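Local coordinates for protein magnesium transporter, putative (Shewanella oneidensis MR-1, PDB 3KXR) that is a putative SLC41A-family magnesium transporter, represented here by part of its intracellular N domain and its CBS pair, and probably moves magnesium ions across the membrane, at residues Tyr51-Tyr59 with Thr130-Ala138; His62-Lys70 with Ile83-Val94. All coordinates share one frame; numbering follows the deposited sequence.

How the interactions relate
From the N terminus, the chain leaves helix 39-50 and enters the loop 51-59, which is held by 130-138 in interaction 1. That contact closes a loop with 70 residues between its ends, and the whole of interaction 2 falls within it. Interaction 2 begins almost at once, at His62: strand 66-68, helix 73-82 and strand 90-94 form a beta-alpha-beta unit, and 83-94 returns to 62-70 after only 12 intervening residues. The centres of interactions 1 and 2 are about 21 Å apart, and the two do not cross or touch. Interaction 1 thus ties the loop between helix 39-50 and strand 66-68 to the second CBS domain, whereas interaction 2 pairs two parallel strands in the sheet of the first.

Interaction 1: residues Tyr51-Tyr59 with Thr130-Ala138; sequences YSENEIGRY and TANTTLLDA
Ile56, in the loop between helix 39-50 and strand 66-68, packs against the N-capped start of helix 135-143 in the second CBS domain, where Thr134 is the N-cap and its OG1 accepts from Asp137 N. Ile56 CG1 lies anti to the backbone N (chi1 -161°), which carries the branch to Ala138, CG1 to CB 3.6 Å. The Ile56 and Leu135 side chains are inclined to each other, with Ile56 CD1 4.0 Å from Leu135 CD2. Leu135 crosses Tyr59 at about a right angle, its CD2 3.6 Å from Tyr59 CE2; Leu171 of helix 165-176 also touches Ile56 and Leu135. Ala131 CB sits obliquely to the Tyr51 ring, 3.4 Å from CE2, and Gly57 CA covers one face of that ring near its rim.

Two backbone bonds fix the spacing. Ile56 N donates to Thr133 O at 2.8 Å, nearly end-on to the carbonyl, and Gly57 N reaches a lone pair of Ala131 O, also at 2.8 Å, in the carbonyl plane. Asn54 ND2 packs beside Thr134 CG2. With chi1 of Asn54 at -168°, its OD1 meets the helix's first turn, accepting a straight but weak bond from Leu135 N, 3.3 Å long with an N-H...O angle of 169°.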
loop_
_atom_site.group_PDB
_atom_site.type_symbol
_atom_site.label_atom_id
_atom_site.label_comp_id
_atom_site.label_asym_id
_atom_site.label_seq_id
_atom_site.Cartn_x
_atom_site.Cartn_y
_atom_site.Cartn_z
ATOM N N TYR A 51 -13.564 18.935 -1.456
ATOM C CA TYR A 51 -14.687 19.522 -2.187
ATOM C C TYR A 51 -16.008 19.129 -1.557
ATOM O O TYR A 51 -16.231 17.966 -1.213
ATOM C CB TYR A 51 -14.669 19.101 -3.676
ATOM C CG TYR A 51 -13.431 19.567 -4.414
ATOM C CD1 TYR A 51 -12.416 18.672 -4.774
ATOM C CD2 TYR A 51 -13.252 20.912 -4.716
ATOM C CE1 TYR A 51 -11.257 19.118 -5.434
ATOM C CE2 TYR A 51 -12.100 21.368 -5.390
ATOM C CZ TYR A 51 -11.111 20.472 -5.734
ATOM O OH TYR A 51 -9.993 20.942 -6.364
ATOM N N SER A 52 -16.897 20.103 -1.437
ATOM C CA SER A 52 -18.166 19.903 -0.756
ATOM C C SER A 52 -19.143 19.232 -1.702
ATOM O O SER A 52 -18.827 19.005 -2.873
ATOM C CB SER A 52 -18.701 21.237 -0.255
ATOM O OG SER A 52 -18.790 22.151 -1.333
ATOM N N GLU A 53 -20.330 18.935 -1.191
ATOM C CA GLU A 53 -21.243 18.003 -1.842
ATOM C C GLU A 53 -21.788 18.470 -3.167
ATOM O O GLU A 53 -22.230 17.660 -3.954
ATOM C CB GLU A 53 -22.416 17.686 -0.919
ATOM C CG GLU A 53 -23.359 18.885 -0.701
ATOM C CD GLU A 53 -24.494 18.607 0.296
ATOM O OE1 GLU A 53 -24.713 17.422 0.695
ATOM O OE2 GLU A 53 -25.168 19.603 0.679
ATOM N N ASN A 54 -21.787 19.765 -3.415
ATOM C CA ASN A 54 -22.277 20.261 -4.687
ATOM C C ASN A 54 -21.163 20.824 -5.555
ATOM O O ASN A 54 -21.421 21.670 -6.393
ATOM C CB ASN A 54 -23.382 21.309 -4.459
ATOM C CG ASN A 54 -24.155 21.670 -5.753
ATOM O OD1 ASN A 54 -24.412 20.817 -6.615
ATOM N ND2 ASN A 54 -24.510 22.943 -5.888
ATOM N N GLU A 55 -19.931 20.340 -5.380
ATOM C CA GLU A 55 -18.803 20.739 -6.238
ATOM C C GLU A 55 -18.357 19.566 -7.074
ATOM O O GLU A 55 -18.130 18.481 -6.546
ATOM C CB GLU A 55 -17.621 21.240 -5.409
ATOM C CG GLU A 55 -17.890 22.556 -4.675
ATOM C CD GLU A 55 -16.680 23.098 -3.881
ATOM O OE1 GLU A 55 -16.042 22.353 -3.097
ATOM O OE2 GLU A 55 -16.380 24.305 -4.024
ATOM N N ILE A 56 -18.183 19.771 -8.375
ATOM C CA ILE A 56 -17.855 18.650 -9.244
ATOM C C ILE A 56 -16.478 17.997 -8.913
ATOM O O ILE A 56 -16.253 16.786 -9.153
ATOM C CB ILE A 56 -17.950 19.055 -10.714
ATOM C CG1 ILE A 56 -18.071 17.794 -11.591
ATOM C CG2 ILE A 56 -16.757 19.970 -11.128
ATOM C CD1 ILE A 56 -19.166 16.832 -11.163
ATOM N N GLY A 57 -15.572 18.782 -8.330
ATOM C CA GLY A 57 -14.304 18.243 -7.840
ATOM C C GLY A 57 -14.448 16.952 -7.035
ATOM O O GLY A 57 -13.617 16.056 -7.092
ATOM N N ARG A 58 -15.507 16.883 -6.254
ATOM C CA ARG A 58 -15.756 15.748 -5.388
ATOM C C ARG A 58 -15.920 14.442 -6.190
ATOM O O ARG A 58 -15.537 13.379 -5.689
ATOM C CB ARG A 58 -16.987 16.058 -4.539
ATOM C CG ARG A 58 -17.552 14.899 -3.796
ATOM C CD ARG A 58 -18.608 15.342 -2.819
ATOM N NE ARG A 58 -18.001 15.929 -1.636
ATOM C CZ ARG A 58 -18.461 15.774 -0.387
ATOM N NH1 ARG A 58 -19.536 15.042 -0.115
ATOM N NH2 ARG A 58 -17.821 16.335 0.614
ATOM N N TYR A 59 -16.447 14.522 -7.419
ATOM C CA TYR A 59 -16.737 13.320 -8.223
ATOM C C TYR A 59 -15.795 13.157 -9.400
ATOM O O TYR A 59 -16.035 12.368 -10.293
ATOM C CB TYR A 59 -18.173 13.337 -8.714
ATOM C CG TYR A 59 -19.131 13.513 -7.587
ATOM C CD1 TYR A 59 -19.644 12.416 -6.891
ATOM C CD2 TYR A 59 -19.502 14.783 -7.178
ATOM C CE1 TYR A 59 -20.528 12.593 -5.803
ATOM C CE2 TYR A 59 -20.374 14.967 -6.113
ATOM C CZ TYR A 59 -20.881 13.877 -5.426
ATOM O OH TYR A 59 -21.736 14.124 -4.371
ATOM N N THR A 130 -14.181 24.016 -13.941
ATOM C CA THR A 130 -13.590 24.319 -12.653
ATOM C C THR A 130 -14.177 23.340 -11.630
ATOM O O THR A 130 -15.346 22.955 -11.734
ATOM C CB THR A 130 -13.880 25.777 -12.241
ATOM O OG1 THR A 130 -15.302 25.988 -12.215
ATOM C CG2 THR A 130 -13.227 26.727 -13.245
ATOM N N ALA A 131 -13.358 22.960 -10.645
ATOM C CA ALA A 131 -13.709 21.940 -9.645
ATOM C C ALA A 131 -14.889 22.385 -8.783
ATOM O O ALA A 131 -15.610 21.569 -8.215
ATOM C CB ALA A 131 -12.513 21.639 -8.771
ATOM N N ASN A 132 -15.079 23.693 -8.711
ATOM C CA ASN A 132 -16.183 24.271 -7.942
ATOM C C ASN A 132 -17.479 24.379 -8.736
ATOM O O ASN A 132 -18.465 24.793 -8.188
ATOM C CB ASN A 132 -15.791 25.642 -7.385
ATOM C CG ASN A 132 -15.612 26.671 -8.463
ATOM O OD1 ASN A 132 -15.556 26.353 -9.638
ATOM N ND2 ASN A 132 -15.531 27.905 -8.074
ATOM N N THR A 133 -17.497 24.008 -10.018
ATOM C CA THR A 133 -18.766 24.008 -10.778
ATOM C C THR A 133 -19.800 23.115 -10.076
ATOM O O THR A 133 -19.432 22.069 -9.499
ATOM C CB THR A 133 -18.534 23.504 -12.195
ATOM O OG1 THR A 133 -17.543 24.330 -12.808
ATOM C CG2 THR A 133 -19.813 23.512 -13.013
ATOM N N THR A 134 -21.072 23.533 -10.093
ATOM C CA THR A 134 -22.132 22.755 -9.438
ATOM C C THR A 134 -22.354 21.478 -10.209
ATOM O O THR A 134 -22.053 21.408 -11.409
ATOM C CB THR A 134 -23.493 23.486 -9.338
ATOM O OG1 THR A 134 -23.996 23.728 -10.649
ATOM C CG2 THR A 134 -23.397 24.803 -8.582
ATOM N N LEU A 135 -22.921 20.484 -9.543
ATOM C CA LEU A 135 -23.064 19.179 -10.156
ATOM C C LEU A 135 -23.932 19.232 -11.393
ATOM O O LEU A 135 -23.607 18.644 -12.421
ATOM C CB LEU A 135 -23.636 18.170 -9.176
ATOM C CG LEU A 135 -22.922 18.001 -7.834
ATOM C CD1 LEU A 135 -23.532 16.820 -7.113
ATOM C CD2 LEU A 135 -21.391 17.853 -8.024
ATOM N N LEU A 136 -25.036 19.945 -11.304
ATOM C CA LEU A 136 -25.961 20.050 -12.428
ATOM C C LEU A 136 -25.408 20.913 -13.568
ATOM O O LEU A 136 -25.692 20.630 -14.720
ATOM C CB LEU A 136 -27.308 20.577 -11.945
ATOM C CG LEU A 136 -28.546 20.469 -12.842
ATOM C CD1 LEU A 136 -29.813 20.704 -11.982
ATOM C CD2 LEU A 136 -28.566 21.470 -14.050
ATOM N N ASP A 137 -24.627 21.945 -13.269
ATOM C CA ASP A 137 -23.974 22.680 -14.336
ATOM C C ASP A 137 -22.932 21.802 -15.017
ATOM O O ASP A 137 -22.752 21.883 -16.215
ATOM C CB ASP A 137 -23.316 23.956 -13.837
ATOM C CG ASP A 137 -24.315 25.036 -13.483
ATOM O OD1 ASP A 137 -25.535 24.871 -13.749
ATOM O OD2 ASP A 137 -23.871 26.060 -12.907
ATOM N N ALA A 138 -22.247 20.959 -14.259
ATOM C CA ALA A 138 -21.304 20.005 -14.837
ATOM C C ALA A 138 -22.008 19.038 -15.756
ATOM O O ALA A 138 -21.579 18.828 -16.879
ATOM C CB ALA A 138 -20.606 19.232 -13.761
HETATM O O HOH W 1 -25.875 20.909 -8.628
#

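Interaction 2: residues His62-Lys70 with Ile83-Val94; sequences HQMLVLSDK and IELDCNDNLFIV
The two parallel strands of a beta-alpha-beta unit, 66-68 and 90-94, meet here in the first CBS domain, with helix 73-82 making the crossover. Their axes approach to 4.7 Å at an angle of 31°. Phe92 N donates to Leu65 O at 2.9 Å; the ladder then alternates, Leu67 N to Phe92 O and Val94 N to Leu67 O, so Phe92 and Leu67 each bond in both directions.

On the face carrying Val66, Phe92 and Val94, Val66 CG2 meets Val94 CG2 obliquely at 3.9 Å. The selenomethionine Met64 crosses Phe92 at about a right angle, SE 5.4 Å from the ring centroid and 75° off its normal, an oblique Met-aromatic contact. Phe29 of the second subunit packs on Val66, and Ser68 makes backbone bonds to that subunit. On the other face Leu67 CD1 rests against both methyls of Leu91, while Phe79 of helix 73-82 packs on Leu65 and Leu67.

Leu65 lies antiparallel to the side chains of Ile83 and Leu85, with Leu65 CD1 3.9 Å from Ile83 CG2. Asn88 OD1 abuts Leu65 CD2, and its ND2 bonds to Glu149 and weakly to Asn90 O. A water accepts from Leu65 N and donates to Asn90 O, so this water and the ladder satisfy the named backbone groups within a largely apolar interface.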
loop_
_atom_site.group_PDB
_atom_site.type_symbol
_atom_site.label_atom_id
_atom_site.label_comp_id
_atom_site.label_asym_id
_atom_site.label_seq_id
_atom_site.Cartn_x
_atom_site.Cartn_y
_atom_site.Cartn_z
ATOM N N HIS A 62 -9.499 10.611 -11.454
ATOM C CA HIS A 62 -8.106 10.904 -11.754
ATOM C C HIS A 62 -7.632 10.134 -12.979
ATOM O O HIS A 62 -6.625 10.501 -13.570
ATOM C CB HIS A 62 -7.186 10.561 -10.582
ATOM C CG HIS A 62 -7.349 11.448 -9.373
ATOM N ND1 HIS A 62 -7.129 12.814 -9.400
ATOM C CD2 HIS A 62 -7.680 11.148 -8.087
ATOM C CE1 HIS A 62 -7.325 13.315 -8.189
ATOM N NE2 HIS A 62 -7.668 12.326 -7.376
ATOM N N GLN A 63 -8.349 9.064 -13.324
ATOM C CA GLN A 63 -8.073 8.230 -14.513
ATOM C C GLN A 63 -8.326 8.956 -15.809
ATOM O O GLN A 63 -9.455 9.298 -16.130
ATOM C CB GLN A 63 -8.960 6.971 -14.514
ATOM C CG GLN A 63 -8.241 5.784 -14.019
ATOM C CD GLN A 63 -9.121 4.636 -13.619
ATOM O OE1 GLN A 63 -9.240 3.655 -14.357
ATOM N NE2 GLN A 63 -9.684 4.711 -12.413
HETATM N N MSE A 64 -7.283 9.170 -16.578
HETATM C CA MSE A 64 -7.435 9.913 -17.791
HETATM C C MSE A 64 -6.232 9.776 -18.687
HETATM O O MSE A 64 -5.164 9.405 -18.274
HETATM C CB MSE A 64 -7.631 11.388 -17.451
HETATM C CG MSE A 64 -6.458 11.969 -16.704
HETATM SE SE MSE A 64 -6.692 13.853 -16.244
HETATM C CE MSE A 64 -5.317 14.027 -14.804
ATOM N N LEU A 65 -6.421 10.112 -19.944
ATOM C CA LEU A 65 -5.317 10.242 -20.871
ATOM C C LEU A 65 -4.747 11.691 -20.783
ATOM O O LEU A 65 -5.398 12.661 -21.135
ATOM C CB LEU A 65 -5.804 9.844 -22.276
ATOM C CG LEU A 65 -5.597 8.379 -22.738
ATOM C CD1 LEU A 65 -5.894 7.324 -21.712
ATOM C CD2 LEU A 65 -6.353 8.133 -24.037
ATOM N N VAL A 66 -3.530 11.822 -20.264
ATOM C CA VAL A 66 -2.853 13.111 -20.185
ATOM C C VAL A 66 -1.369 12.973 -20.628
ATOM O O VAL A 66 -0.721 11.969 -20.352
ATOM C CB VAL A 66 -2.960 13.695 -18.744
ATOM C CG1 VAL A 66 -2.560 12.635 -17.727
ATOM C CG2 VAL A 66 -2.126 14.943 -18.605
ATOM N N LEU A 67 -0.852 13.972 -21.340
ATOM C CA LEU A 67 0.559 14.014 -21.727
ATOM C C LEU A 67 1.087 15.442 -21.551
ATOM O O LEU A 67 0.314 16.417 -21.582
ATOM C CB LEU A 67 0.723 13.553 -23.188
ATOM C CG LEU A 67 0.502 12.076 -23.561
ATOM C CD1 LEU A 67 0.508 11.868 -25.046
ATOM C CD2 LEU A 67 1.577 11.218 -22.905
ATOM N N SER A 68 2.387 15.584 -21.369
ATOM C CA SER A 68 2.971 16.908 -21.211
ATOM C C SER A 68 3.098 17.579 -22.577
ATOM O O SER A 68 2.894 16.969 -23.623
ATOM C CB SER A 68 4.363 16.845 -20.573
ATOM O OG SER A 68 5.313 16.330 -21.516
ATOM N N ASP A 69 3.516 18.829 -22.562
ATOM C CA ASP A 69 3.570 19.569 -23.784
ATOM C C ASP A 69 4.805 19.230 -24.582
ATOM O O ASP A 69 5.067 19.876 -25.598
ATOM C CB ASP A 69 3.496 21.063 -23.505
ATOM C CG ASP A 69 4.641 21.577 -22.654
ATOM O OD1 ASP A 69 5.638 20.848 -22.436
ATOM O OD2 ASP A 69 4.523 22.743 -22.210
ATOM N N LYS A 70 5.563 18.226 -24.138
ATOM C CA LYS A 70 6.672 17.703 -24.943
ATOM C C LYS A 70 6.217 16.511 -25.815
ATOM O O LYS A 70 6.975 16.041 -26.627
ATOM C CB LYS A 70 7.862 17.294 -24.058
ATOM C CG LYS A 70 8.452 18.408 -23.130
ATOM C CD LYS A 70 8.654 19.793 -23.823
ATOM C CE LYS A 70 9.265 20.917 -22.894
ATOM N NZ LYS A 70 8.261 21.981 -22.480
ATOM N N ILE A 83 -4.629 1.664 -24.285
ATOM C CA ILE A 83 -5.416 1.789 -23.062
ATOM C C ILE A 83 -6.866 1.731 -23.424
ATOM O O ILE A 83 -7.284 2.359 -24.393
ATOM C CB ILE A 83 -5.195 3.164 -22.385
ATOM C CG1 ILE A 83 -3.868 3.186 -21.642
ATOM C CG2 ILE A 83 -6.243 3.433 -21.412
ATOM C CD1 ILE A 83 -3.503 1.846 -20.957
ATOM N N GLU A 84 -7.623 0.974 -22.647
ATOM C CA GLU A 84 -9.057 0.941 -22.771
ATOM C C GLU A 84 -9.596 1.706 -21.576
ATOM O O GLU A 84 -9.253 1.432 -20.448
ATOM C CB GLU A 84 -9.530 -0.491 -22.770
ATOM C CG GLU A 84 -10.651 -0.772 -23.755
ATOM C CD GLU A 84 -11.005 -2.222 -23.769
ATOM O OE1 GLU A 84 -10.368 -3.011 -23.020
ATOM O OE2 GLU A 84 -11.922 -2.585 -24.538
ATOM N N LEU A 85 -10.407 2.714 -21.831
ATOM C CA LEU A 85 -10.930 3.547 -20.777
ATOM C C LEU A 85 -12.358 3.958 -21.099
ATOM O O LEU A 85 -12.683 4.278 -22.247
ATOM C CB LEU A 85 -10.077 4.773 -20.696
ATOM C CG LEU A 85 -9.979 5.433 -19.359
ATOM C CD1 LEU A 85 -9.249 4.470 -18.463
ATOM C CD2 LEU A 85 -9.200 6.742 -19.571
ATOM N N ASP A 86 -13.216 3.920 -20.090
ATOM C CA ASP A 86 -14.599 4.309 -20.247
ATOM C C ASP A 86 -14.727 5.772 -20.704
ATOM O O ASP A 86 -14.022 6.658 -20.207
ATOM C CB ASP A 86 -15.333 4.103 -18.917
ATOM C CG ASP A 86 -16.831 4.190 -19.051
ATOM O OD1 ASP A 86 -17.387 3.672 -20.038
ATOM O OD2 ASP A 86 -17.467 4.772 -18.157
ATOM N N CYS A 87 -15.621 6.018 -21.652
ATOM C CA CYS A 87 -15.945 7.369 -22.083
ATOM C C CYS A 87 -14.745 8.174 -22.410
ATOM O O CYS A 87 -14.559 9.259 -21.878
ATOM C CB CYS A 87 -16.672 8.126 -20.991
ATOM S SG CYS A 87 -18.347 7.723 -20.950
ATOM N N ASN A 88 -13.930 7.652 -23.302
ATOM C CA ASN A 88 -12.692 8.282 -23.576
ATOM C C ASN A 88 -12.528 8.443 -25.040
ATOM O O ASN A 88 -12.487 7.467 -25.761
ATOM C CB ASN A 88 -11.563 7.443 -23.042
ATOM C CG ASN A 88 -10.207 8.028 -23.373
ATOM O OD1 ASN A 88 -9.352 7.318 -23.901
ATOM N ND2 ASN A 88 -10.004 9.330 -23.071
ATOM N N ASP A 89 -12.456 9.680 -25.497
ATOM C CA ASP A 89 -11.930 9.909 -26.828
ATOM C C ASP A 89 -11.172 11.219 -26.967
ATOM O O ASP A 89 -11.015 11.723 -28.066
ATOM C CB ASP A 89 -13.048 9.802 -27.858
ATOM C CG ASP A 89 -13.917 11.004 -27.855
ATOM O OD1 ASP A 89 -13.796 11.823 -26.891
ATOM O OD2 ASP A 89 -14.685 11.146 -28.834
ATOM N N ASN A 90 -10.679 11.736 -25.843
ATOM C CA ASN A 90 -9.876 12.937 -25.814
ATOM C C ASN A 90 -8.673 12.701 -24.945
ATOM O O ASN A 90 -8.650 11.813 -24.101
ATOM C CB ASN A 90 -10.685 14.124 -25.283
ATOM C CG ASN A 90 -11.671 14.624 -26.274
ATOM O OD1 ASN A 90 -11.524 14.395 -27.464
ATOM N ND2 ASN A 90 -12.692 15.304 -25.810
ATOM N N LEU A 91 -7.674 13.541 -25.135
ATOM C CA LEU A 91 -6.456 13.445 -24.351
ATOM C C LEU A 91 -6.022 14.862 -23.962
ATOM O O LEU A 91 -6.147 15.803 -24.753
ATOM C CB LEU A 91 -5.431 12.690 -25.179
ATOM C CG LEU A 91 -4.038 12.377 -24.685
ATOM C CD1 LEU A 91 -3.511 11.147 -25.430
ATOM C CD2 LEU A 91 -3.202 13.595 -24.970
ATOM N N PHE A 92 -5.580 15.019 -22.727
ATOM C CA PHE A 92 -5.352 16.335 -22.175
ATOM C C PHE A 92 -3.878 16.658 -22.118
ATOM O O PHE A 92 -3.077 15.791 -21.787
ATOM C CB PHE A 92 -5.992 16.407 -20.787
ATOM C CG PHE A 92 -7.429 16.029 -20.808
ATOM C CD1 PHE A 92 -8.296 16.615 -21.722
ATOM C CD2 PHE A 92 -7.923 15.041 -19.975
ATOM C CE1 PHE A 92 -9.637 16.240 -21.770
ATOM C CE2 PHE A 92 -9.277 14.663 -20.022
ATOM C CZ PHE A 92 -10.121 15.263 -20.926
ATOM N N ILE A 93 -3.523 17.892 -22.461
ATOM C CA ILE A 93 -2.131 18.316 -22.497
ATOM C C ILE A 93 -1.881 19.278 -21.386
ATOM O O ILE A 93 -2.645 20.241 -21.208
ATOM C CB ILE A 93 -1.768 19.014 -23.822
ATOM C CG1 ILE A 93 -2.113 18.111 -24.993
ATOM C CG2 ILE A 93 -0.283 19.395 -23.883
ATOM C CD1 ILE A 93 -1.450 16.763 -24.970
ATOM N N VAL A 94 -0.806 19.038 -20.638
ATOM C CA VAL A 94 -0.430 19.919 -19.543
ATOM C C VAL A 94 1.002 20.405 -19.729
ATOM O O VAL A 94 1.819 19.757 -20.399
ATOM C CB VAL A 94 -0.543 19.187 -18.166
ATOM C CG1 VAL A 94 -2.014 18.827 -17.864
ATOM C CG2 VAL A 94 0.358 17.962 -18.119
HETATM O O HOH W 2 -8.814 11.301 -21.253
#